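PDB 5JQC: Lmo1076 protein from Listeria monocytogenes serovar 1/2a, which is a putative secreted autolysin, probably an amidase acting on the bacterial cell wall, and is represented here by a portion holding three SH3-like GW domains. Local coordinates for residues N107-T113 and A175-K181; K143-I148 and Y159-V163; H200-V206 and G252-A258. All coordinates share one frame. Residue numbers count along the deposited sequence, not the author numbering.

Contact 1: residues N107-T113 and A175-K181; sequences NLTGKIT and AFHVYDK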
loop_
_atom_site.group_PDB
_atom_site.type_symbol
_atom_site.label_atom_id
_atom_site.label_comp_id
_atom_site.label_asym_id
_atom_site.label_seq_id
_atom_site.Cartn_x
_atom_site.Cartn_y
_atom_site.Cartn_z
ATOM N N ASN A 107 9.797 -1.235 3.397
ATOM C CA ASN A 107 10.809 -0.238 3.738
ATOM C C ASN A 107 11.475 0.248 2.448
ATOM O O ASN A 107 12.627 -0.059 2.141
ATOM C CB ASN A 107 11.850 -0.797 4.717
ATOM C CG ASN A 107 12.939 0.210 5.040
ATOM O OD1 ASN A 107 12.669 1.411 5.140
ATOM N ND2 ASN A 107 14.181 -0.267 5.181
ATOM N N LEU A 108 10.752 1.048 1.675
ATOM C CA LEU A 108 11.243 1.537 0.400
ATOM C C LEU A 108 11.294 3.051 0.435
ATOM O O LEU A 108 10.663 3.694 1.280
ATOM C CB LEU A 108 10.336 1.086 -0.755
ATOM C CG LEU A 108 9.981 -0.397 -0.716
ATOM C CD1 LEU A 108 8.984 -0.752 -1.818
ATOM C CD2 LEU A 108 11.261 -1.194 -0.844
ATOM N N THR A 109 12.045 3.623 -0.502
ATOM C CA THR A 109 11.953 5.046 -0.764
ATOM C C THR A 109 11.805 5.272 -2.258
ATOM O O THR A 109 12.216 4.443 -3.080
ATOM C CB THR A 109 13.170 5.822 -0.237
ATOM O OG1 THR A 109 14.277 5.678 -1.140
ATOM C CG2 THR A 109 13.571 5.313 1.135
ATOM N N GLY A 110 11.216 6.407 -2.600
ATOM C CA GLY A 110 11.044 6.741 -3.997
ATOM C C GLY A 110 10.582 8.169 -4.130
ATOM O O GLY A 110 10.487 8.913 -3.150
ATOM N N LYS A 111 10.302 8.549 -5.370
ATOM C CA LYS A 111 9.823 9.884 -5.698
ATOM C C LYS A 111 8.384 9.767 -6.190
ATOM O O LYS A 111 8.073 8.883 -6.994
ATOM C CB LYS A 111 10.708 10.540 -6.760
ATOM C CG LYS A 111 10.177 11.876 -7.275
ATOM C CD LYS A 111 11.224 12.667 -8.054
ATOM C CE LYS A 111 12.412 13.029 -7.163
ATOM N NZ LYS A 111 13.392 13.905 -7.880
ATOM N N ILE A 112 7.506 10.629 -5.680
ATOM C CA ILE A 112 6.127 10.665 -6.148
ATOM C C ILE A 112 6.128 11.355 -7.503
ATOM O O ILE A 112 6.387 12.555 -7.587
ATOM C CB ILE A 112 5.219 11.395 -5.159
ATOM C CG1 ILE A 112 5.164 10.622 -3.844
ATOM C CG2 ILE A 112 3.844 11.577 -5.782
ATOM C CD1 ILE A 112 4.456 11.344 -2.742
ATOM N N THR A 113 5.864 10.604 -8.568
ATOM C CA THR A 113 5.906 11.153 -9.911
ATOM C C THR A 113 4.537 11.285 -10.562
ATOM O O THR A 113 4.431 11.940 -11.605
ATOM C CB THR A 113 6.812 10.304 -10.809
ATOM O OG1 THR A 113 6.632 8.917 -10.498
ATOM C CG2 THR A 113 8.261 10.693 -10.611
ATOM N N ALA A 175 1.944 5.676 -8.825
ATOM C CA ALA A 175 2.304 7.074 -8.643
ATOM C C ALA A 175 3.751 7.276 -8.201
ATOM O O ALA A 175 4.238 8.411 -8.255
ATOM C CB ALA A 175 1.371 7.715 -7.609
ATOM N N PHE A 176 4.443 6.223 -7.753
ATOM C CA PHE A 176 5.796 6.327 -7.223
ATOM C C PHE A 176 6.831 5.823 -8.219
ATOM O O PHE A 176 6.604 4.847 -8.940
ATOM C CB PHE A 176 5.975 5.513 -5.954
ATOM C CG PHE A 176 5.066 5.887 -4.841
ATOM C CD1 PHE A 176 3.739 5.503 -4.860
ATOM C CD2 PHE A 176 5.562 6.546 -3.724
ATOM C CE1 PHE A 176 2.905 5.804 -3.805
ATOM C CE2 PHE A 176 4.736 6.850 -2.659
ATOM C CZ PHE A 176 3.404 6.480 -2.699
ATOM N N HIS A 177 7.998 6.468 -8.203
ATOM C CA HIS A 177 9.225 5.933 -8.786
ATOM C C HIS A 177 10.075 5.441 -7.621
ATOM O O HIS A 177 10.614 6.249 -6.856
ATOM C CB HIS A 177 9.974 6.988 -9.591
ATOM C CG HIS A 177 11.292 6.513 -10.119
ATOM N ND1 HIS A 177 11.444 6.002 -11.391
ATOM C CD2 HIS A 177 12.517 6.441 -9.540
ATOM C CE1 HIS A 177 12.706 5.657 -11.580
ATOM N NE2 HIS A 177 13.377 5.912 -10.473
ATOM N N VAL A 178 10.212 4.127 -7.488
ATOM C CA VAL A 178 10.931 3.570 -6.346
ATOM C C VAL A 178 12.422 3.522 -6.649
ATOM O O VAL A 178 12.841 3.029 -7.709
ATOM C CB VAL A 178 10.401 2.177 -5.991
ATOM C CG1 VAL A 178 11.030 1.702 -4.680
ATOM C CG2 VAL A 178 8.875 2.203 -5.889
ATOM N N TYR A 179 13.229 4.035 -5.715
ATOM C CA TYR A 179 14.673 3.950 -5.843
ATOM C C TYR A 179 15.139 2.534 -5.551
ATOM O O TYR A 179 14.598 1.862 -4.667
ATOM C CB TYR A 179 15.369 4.929 -4.895
ATOM C CG TYR A 179 14.949 6.372 -5.127
ATOM C CD1 TYR A 179 15.100 6.963 -6.365
ATOM C CD2 TYR A 179 14.421 7.136 -4.093
ATOM C CE1 TYR A 179 14.734 8.267 -6.572
ATOM C CE2 TYR A 179 14.047 8.425 -4.284
ATOM C CZ TYR A 179 14.203 8.999 -5.524
ATOM O OH TYR A 179 13.839 10.311 -5.714
ATOM N N ASP A 180 16.130 2.081 -6.330
ATOM C CA ASP A 180 16.871 0.863 -6.015
ATOM C C ASP A 180 17.665 1.068 -4.745
ATOM O O ASP A 180 18.289 2.120 -4.565
ATOM C CB ASP A 180 17.874 0.507 -7.114
ATOM C CG ASP A 180 17.242 0.337 -8.466
ATOM O OD1 ASP A 180 16.147 -0.267 -8.548
ATOM O OD2 ASP A 180 17.881 0.790 -9.449
ATOM N N LYS A 181 17.689 0.042 -3.886
ATOM C CA LYS A 181 18.599 0.039 -2.735
ATOM C C LYS A 181 20.018 -0.305 -3.167
ATOM O O LYS A 181 20.232 -1.051 -4.134
ATOM C CB LYS A 181 18.157 -0.963 -1.668
ATOM C CG LYS A 181 16.800 -0.667 -1.068
ATOM C CD LYS A 181 16.413 -1.785 -0.121
ATOM C CE LYS A 181 15.190 -1.422 0.705
ATOM N NZ LYS A 181 15.499 -0.311 1.653
HETATM O O HOH W 1 13.707 1.651 -2.308
#
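In the SH3-like second GW domain, the last strand, 176-178, pairs antiparallel with the first, 103-112, and forms an edge of the sheet. Lys111 N to His177 O (2.8 Å) and His177 N to Lys111 O (2.7 Å) make one hydrogen-bonded pair. Tyr179 N to Thr109 O (2.9 Å) and Thr113 N to Ala175 O (2.7 Å) extend the bonding along the two segments. Gly110 faces Val178, with its CA 2.9 Å from His177 O, where a CB would clash.

Ile112 and Phe176, both m at chi1, lie on one face, and Lys111 and His177 on the other. Ile112 CG1 and Phe176 CE2 are 4.0 Å apart. There the Phe176 ring packs edge-to-face with Tyr159 and Phe161. Tyr179, also m, lies across Gly110, with its CD2 3.4 Å from the glycine CA. The p rotamer of Thr109 puts OG1 at the edge of this ring, 3.3 Å from Tyr179 CD2. Tyr179 OH bonds to Asp144 and lies 3.3 Å from Lys111 CB; the end of the lysine leads away. Lys181 bends at chi4 (m), and its NZ reaches Asn107 O at 2.9 Å.

Water 1 accepts from Thr109 N (3.1 Å) and donates to Tyr179 O (2.5 Å). Direct backbone bonds thus join the segments as far as Tyr179, and a water and a lysine bridge the gap beyond. Lys111 and His177 hydrogen-bond to Ser211 and Asn208, and Asp180 forms a salt bridge with Arg238, so the contact also meets the third GW domain.

Contact 2: residues K143-I148 and Y159-V163; sequences KDAKII and YQFQV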
loop_
_atom_site.group_PDB
_atom_site.type_symbol
_atom_site.label_atom_id
_atom_site.label_comp_id
_atom_site.label_asym_id
_atom_site.label_seq_id
_atom_site.Cartn_x
_atom_site.Cartn_y
_atom_site.Cartn_z
ATOM N N LYS A 143 7.886 14.948 -4.870
ATOM C CA LYS A 143 8.553 14.883 -3.574
ATOM C C LYS A 143 9.084 13.479 -3.308
ATOM O O LYS A 143 8.546 12.481 -3.805
ATOM C CB LYS A 143 7.615 15.278 -2.426
ATOM C CG LYS A 143 7.114 16.711 -2.466
ATOM C CD LYS A 143 6.868 17.266 -1.056
ATOM C CE LYS A 143 6.743 18.796 -1.085
ATOM N NZ LYS A 143 6.717 19.411 0.280
ATOM N N ASP A 144 10.130 13.409 -2.489
ATOM C CA ASP A 144 10.610 12.123 -2.004
ATOM C C ASP A 144 9.703 11.593 -0.911
ATOM O O ASP A 144 9.082 12.352 -0.164
ATOM C CB ASP A 144 12.038 12.239 -1.471
ATOM C CG ASP A 144 13.062 12.090 -2.563
ATOM O OD1 ASP A 144 12.654 11.969 -3.746
ATOM O OD2 ASP A 144 14.264 12.117 -2.244
ATOM N N ALA A 145 9.636 10.271 -0.813
ATOM C CA ALA A 145 8.730 9.646 0.133
ATOM C C ALA A 145 9.301 8.313 0.576
ATOM O O ALA A 145 10.069 7.670 -0.150
ATOM C CB ALA A 145 7.336 9.465 -0.481
ATOM N N LYS A 146 8.931 7.915 1.787
ATOM C CA LYS A 146 9.264 6.605 2.316
ATOM C C LYS A 146 8.012 5.736 2.258
ATOM O O LYS A 146 6.955 6.125 2.766
ATOM C CB LYS A 146 9.799 6.712 3.743
ATOM C CG LYS A 146 10.331 5.400 4.267
ATOM C CD LYS A 146 10.793 5.504 5.712
ATOM C CE LYS A 146 11.237 4.148 6.224
ATOM N NZ LYS A 146 11.400 4.137 7.702
ATOM N N ILE A 147 8.133 4.574 1.631
ATOM C CA ILE A 147 7.026 3.642 1.472
ATOM C C ILE A 147 7.112 2.615 2.595
ATOM O O ILE A 147 8.108 1.890 2.706
ATOM C CB ILE A 147 7.084 2.976 0.092
ATOM C CG1 ILE A 147 6.728 4.001 -0.998
ATOM C CG2 ILE A 147 6.208 1.737 0.071
ATOM C CD1 ILE A 147 7.540 3.857 -2.288
ATOM N N ILE A 148 6.080 2.555 3.439
ATOM C CA ILE A 148 6.137 1.764 4.668
ATOM C C ILE A 148 5.160 0.587 4.688
ATOM O O ILE A 148 5.282 -0.285 5.569
ATOM C CB ILE A 148 5.904 2.652 5.905
ATOM C CG1 ILE A 148 4.453 3.127 5.925
ATOM C CG2 ILE A 148 6.864 3.836 5.885
ATOM C CD1 ILE A 148 4.166 4.180 6.958
ATOM N N TYR A 159 0.358 2.074 -1.874
ATOM C CA TYR A 159 1.449 2.249 -0.915
ATOM C C TYR A 159 1.041 3.234 0.160
ATOM O O TYR A 159 0.525 4.313 -0.151
ATOM C CB TYR A 159 2.699 2.792 -1.589
ATOM C CG TYR A 159 3.444 1.799 -2.394
ATOM C CD1 TYR A 159 3.291 0.442 -2.174
ATOM C CD2 TYR A 159 4.317 2.221 -3.375
ATOM C CE1 TYR A 159 3.995 -0.472 -2.932
ATOM C CE2 TYR A 159 5.026 1.331 -4.132
ATOM C CZ TYR A 159 4.871 -0.016 -3.907
ATOM O OH TYR A 159 5.589 -0.908 -4.675
ATOM N N GLN A 160 1.309 2.890 1.410
ATOM C CA GLN A 160 1.272 3.871 2.483
ATOM C C GLN A 160 2.642 4.534 2.558
ATOM O O GLN A 160 3.668 3.851 2.490
ATOM C CB GLN A 160 0.911 3.206 3.811
ATOM C CG GLN A 160 0.587 4.213 4.890
ATOM C CD GLN A 160 0.314 3.577 6.218
ATOM O OE1 GLN A 160 0.894 2.549 6.552
ATOM N NE2 GLN A 160 -0.586 4.179 6.989
ATOM N N PHE A 161 2.668 5.857 2.676
ATOM C CA PHE A 161 3.911 6.585 2.456
ATOM C C PHE A 161 4.034 7.790 3.382
ATOM O O PHE A 161 3.042 8.346 3.864
ATOM C CB PHE A 161 4.033 7.065 1.005
ATOM C CG PHE A 161 3.097 8.201 0.672
ATOM C CD1 PHE A 161 1.758 7.966 0.440
ATOM C CD2 PHE A 161 3.553 9.500 0.622
ATOM C CE1 PHE A 161 0.903 9.000 0.167
ATOM C CE2 PHE A 161 2.707 10.530 0.348
ATOM C CZ PHE A 161 1.379 10.283 0.115
ATOM N N GLN A 162 5.282 8.210 3.586
ATOM C CA GLN A 162 5.624 9.349 4.429
ATOM C C GLN A 162 6.398 10.379 3.621
ATOM O O GLN A 162 7.215 10.022 2.762
ATOM C CB GLN A 162 6.465 8.917 5.625
ATOM C CG GLN A 162 5.855 7.776 6.406
ATOM C CD GLN A 162 6.719 7.368 7.589
ATOM O OE1 GLN A 162 7.904 7.057 7.435
ATOM N NE2 GLN A 162 6.127 7.358 8.777
ATOM N N VAL A 163 6.138 11.656 3.908
ATOM C CA VAL A 163 6.895 12.785 3.362
ATOM C C VAL A 163 7.337 13.656 4.539
ATOM O O VAL A 163 6.504 14.095 5.345
ATOM C CB VAL A 163 6.074 13.601 2.339
ATOM C CG1 VAL A 163 6.878 14.775 1.783
ATOM C CG2 VAL A 163 5.606 12.711 1.192
#
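Ile147 lays its CG2 over one face of the Tyr159 ring, 3.9 Å from the ring centroid and 19° off the normal. This is a CH-pi contact. The two side chains come from the two strands of an antiparallel beta hairpin, 144-153 and 156-163. Lys146 and Gln162 form its hydrogen-bonded pair here, with Lys146 N to Gln162 O at 2.9 Å and Gln162 N to Lys146 O at 2.8 Å. Ile148 N to Gln160 O, also 2.9 Å, continues the series. Between these bonds Ile147 and Phe161 face each other as a non-hydrogen-bonded pair, and Phe161 CA lies 3.1 Å from Lys146 O.

The p rotamer of Phe161 swings its ring away from Ile147. Its CD2 meets Ala145 CB at 3.9 Å, and Val163 CG2 packs on the same methyl at 4.0 Å. Lys146 and Gln162 share the other face. Ile148 CG2 and Lys146 CD each lie 3.7 Å from Gln162 OE1, while Gln162 NE2 bonds to Thr167.

The hairpin forms part of the five-stranded antiparallel sheet of the second GW domain. Strand 103-112 pairs with the outer side of 144-153, and strand 166-172 with the outer side of 156-163. Phe176, from the short strand 176-178, packs edge-to-face against both Tyr159 and Phe161.

Contact 3: residues H200-V206 and G252-A258; sequences HGVYSGV and GWMDYRA
The Gly-Trp dipeptide that names the GW domain is Gly252-Trp253 in the third copy. The end of strand 249-255 meets segment 200-206 antiparallel; the latter is extended through Tyr203 and turns at Ser204 (phi -69°, psi -31°). A single hydrogen-bonded bridge pairs Tyr203 with Trp253 (CA-CA 5.0 Å). Tyr203 N donates to Trp253 O (2.9 Å), and Trp253 N to Tyr203 O (2.7 Å). Gly252 is nearly fully extended (phi 170°, psi -160°), with its CA 3.4 Å from Tyr203 O; a CB would clash there. Trp253 is m with chi2 83°. Val206, t, sets CG2 over the six-membered ring of Trp253, 3.4 Å from its centroid, a CH-pi contact. Gly205 C lies 3.3 Å from Trp253 CD1. In this SH3-like fold the indole also packs on strands 226-236 and 239-246. Val202, t, places CG2 3.8 Å from SE of Met254, a selenomethionine. After Asp255 the chain enters a 3-10 turn, 256-258, with Ala258 N to Asp255 O at 3.1 Å. Asp255 OD1 takes Arg257 N (2.9 Å) in an Asx turn and Arg257 NE (2.8 Å) in a salt bridge. His200, m, packs its CD2 3.6 Å from Asp255 CB.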
loop_
_atom_site.group_PDB
_atom_site.type_symbol
_atom_site.label_atom_id
_atom_site.label_comp_id
_atom_site.label_asym_id
_atom_site.label_seq_id
_atom_site.Cartn_x
_atom_site.Cartn_y
_atom_site.Cartn_z
ATOM N N HIS A 200 27.741 4.761 -21.655
ATOM C CA HIS A 200 27.396 4.861 -20.247
ATOM C C HIS A 200 27.411 6.313 -19.792
ATOM O O HIS A 200 27.961 7.199 -20.449
ATOM C CB HIS A 200 28.357 4.025 -19.407
ATOM C CG HIS A 200 28.459 2.606 -19.859
ATOM N ND1 HIS A 200 29.474 2.160 -20.677
ATOM C CD2 HIS A 200 27.666 1.536 -19.621
ATOM C CE1 HIS A 200 29.316 0.868 -20.901
ATOM N NE2 HIS A 200 28.221 0.467 -20.281
ATOM N N GLY A 201 26.781 6.549 -18.647
ATOM C CA GLY A 201 26.801 7.869 -18.048
ATOM C C GLY A 201 27.487 7.946 -16.687
ATOM O O GLY A 201 27.683 6.939 -15.997
ATOM N N VAL A 202 27.843 9.166 -16.300
ATOM C CA VAL A 202 28.444 9.477 -15.012
ATOM C C VAL A 202 27.359 10.084 -14.129
ATOM O O VAL A 202 26.705 11.057 -14.527
ATOM C CB VAL A 202 29.624 10.455 -15.181
ATOM C CG1 VAL A 202 30.233 10.826 -13.837
ATOM C CG2 VAL A 202 30.680 9.884 -16.127
ATOM N N TYR A 203 27.172 9.523 -12.935
ATOM C CA TYR A 203 26.155 9.968 -11.993
ATOM C C TYR A 203 26.778 10.478 -10.698
ATOM O O TYR A 203 27.848 10.019 -10.273
ATOM C CB TYR A 203 25.193 8.837 -11.708
ATOM C CG TYR A 203 24.565 8.344 -12.982
ATOM C CD1 TYR A 203 25.174 7.346 -13.734
ATOM C CD2 TYR A 203 23.389 8.915 -13.469
ATOM C CE1 TYR A 203 24.614 6.905 -14.919
ATOM C CE2 TYR A 203 22.816 8.484 -14.667
ATOM C CZ TYR A 203 23.439 7.485 -15.384
ATOM O OH TYR A 203 22.894 7.062 -16.564
ATOM N N SER A 204 26.096 11.438 -10.068
ATOM C CA SER A 204 26.584 11.975 -8.796
ATOM C C SER A 204 26.493 10.958 -7.652
ATOM O O SER A 204 27.294 11.015 -6.708
ATOM C CB SER A 204 25.810 13.236 -8.433
ATOM O OG SER A 204 24.488 12.922 -8.079
ATOM N N GLY A 205 25.508 10.056 -7.692
ATOM C CA GLY A 205 25.415 8.963 -6.741
ATOM C C GLY A 205 25.300 7.631 -7.464
ATOM O O GLY A 205 25.293 7.575 -8.695
ATOM N N VAL A 206 25.231 6.554 -6.679
ATOM C CA VAL A 206 25.012 5.242 -7.280
ATOM C C VAL A 206 23.710 5.286 -8.059
ATOM O O VAL A 206 22.713 5.838 -7.579
ATOM C CB VAL A 206 24.984 4.146 -6.208
ATOM C CG1 VAL A 206 24.665 2.796 -6.828
ATOM C CG2 VAL A 206 26.327 4.096 -5.422
ATOM N N GLY A 252 32.570 10.961 -10.269
ATOM C CA GLY A 252 31.220 10.472 -10.059
ATOM C C GLY A 252 31.210 8.958 -10.144
ATOM O O GLY A 252 32.254 8.314 -10.005
ATOM N N TRP A 253 30.024 8.399 -10.378
ATOM C CA TRP A 253 29.850 6.953 -10.471
ATOM C C TRP A 253 29.592 6.534 -11.916
ATOM O O TRP A 253 28.924 7.242 -12.674
ATOM C CB TRP A 253 28.687 6.484 -9.598
ATOM C CG TRP A 253 28.860 6.648 -8.110
ATOM C CD1 TRP A 253 28.627 7.779 -7.371
ATOM C CD2 TRP A 253 29.230 5.622 -7.170
ATOM N NE1 TRP A 253 28.855 7.522 -6.032
ATOM C CE2 TRP A 253 29.224 6.205 -5.885
ATOM C CE3 TRP A 253 29.581 4.271 -7.295
ATOM C CZ2 TRP A 253 29.570 5.479 -4.729
ATOM C CZ3 TRP A 253 29.918 3.556 -6.149
ATOM C CH2 TRP A 253 29.901 4.158 -4.887
HETATM N N MSE A 254 30.106 5.367 -12.296
HETATM C CA MSE A 254 29.830 4.870 -13.645
HETATM C C MSE A 254 29.810 3.362 -13.689
HETATM O O MSE A 254 30.505 2.705 -12.915
HETATM C CB MSE A 254 30.855 5.404 -14.650
HETATM C CG MSE A 254 30.486 5.147 -16.110
HETATM SE SE MSE A 254 31.478 6.345 -17.278
HETATM C CE MSE A 254 33.272 5.858 -16.689
ATOM N N ASP A 255 28.993 2.831 -14.597
ATOM C CA ASP A 255 28.877 1.394 -14.779
ATOM C C ASP A 255 30.253 0.758 -14.912
ATOM O O ASP A 255 31.154 1.319 -15.543
ATOM C CB ASP A 255 28.037 1.099 -16.021
ATOM C CG ASP A 255 27.685 -0.365 -16.142
ATOM O OD1 ASP A 255 28.538 -1.132 -16.640
ATOM O OD2 ASP A 255 26.566 -0.749 -15.729
ATOM N N TYR A 256 30.409 -0.432 -14.323
ATOM C CA TYR A 256 31.731 -1.053 -14.261
ATOM C C TYR A 256 32.251 -1.445 -15.642
ATOM O O TYR A 256 33.471 -1.550 -15.835
ATOM C CB TYR A 256 31.706 -2.284 -13.353
ATOM C CG TYR A 256 31.158 -3.493 -14.052
ATOM C CD1 TYR A 256 29.791 -3.645 -14.222
ATOM C CD2 TYR A 256 32.004 -4.475 -14.559
ATOM C CE1 TYR A 256 29.272 -4.748 -14.870
ATOM C CE2 TYR A 256 31.498 -5.586 -15.211
ATOM C CZ TYR A 256 30.124 -5.718 -15.364
ATOM O OH TYR A 256 29.591 -6.814 -16.014
ATOM N N ARG A 257 31.362 -1.674 -16.610
ATOM C CA ARG A 257 31.819 -2.074 -17.937
ATOM C C ARG A 257 32.575 -0.961 -18.653
ATOM O O ARG A 257 33.327 -1.246 -19.591
ATOM C CB ARG A 257 30.636 -2.545 -18.784
ATOM C CG ARG A 257 29.984 -3.810 -18.248
ATOM C CD ARG A 257 28.616 -4.031 -18.867
ATOM N NE ARG A 257 27.693 -2.910 -18.653
ATOM C CZ ARG A 257 26.377 -2.964 -18.874
ATOM N NH1 ARG A 257 25.822 -4.088 -19.310
ATOM N NH2 ARG A 257 25.611 -1.899 -18.655
ATOM N N ALA A 258 32.412 0.293 -18.227
ATOM C CA ALA A 258 33.156 1.385 -18.843
ATOM C C ALA A 258 34.655 1.312 -18.564
ATOM O O ALA A 258 35.422 2.028 -19.219
ATOM C CB ALA A 258 32.603 2.731 -18.367
#

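In the fold
Contacts 1 and 2 belong to one sheet in the second GW domain, where strands 103-112 and 144-153 are neighbours. Their centres are about 8 Å apart, and contact 2 is nested in the loop that contact 1 closes. They touch through Leu108 O and Ile147 N and through Tyr179 OH and Asp144 OD1. Both are partly buried and rest mainly on strand pairing. Contact 1 lies at the sheet edge, with polar links to the third domain; contact 2 lies inside the sheet, with aromatic packing. Contact 3 is in the third domain, its centre about 20 Å from that of contact 1. It is more buried and relies more on packing around Trp253; its salt bridge lies within one segment.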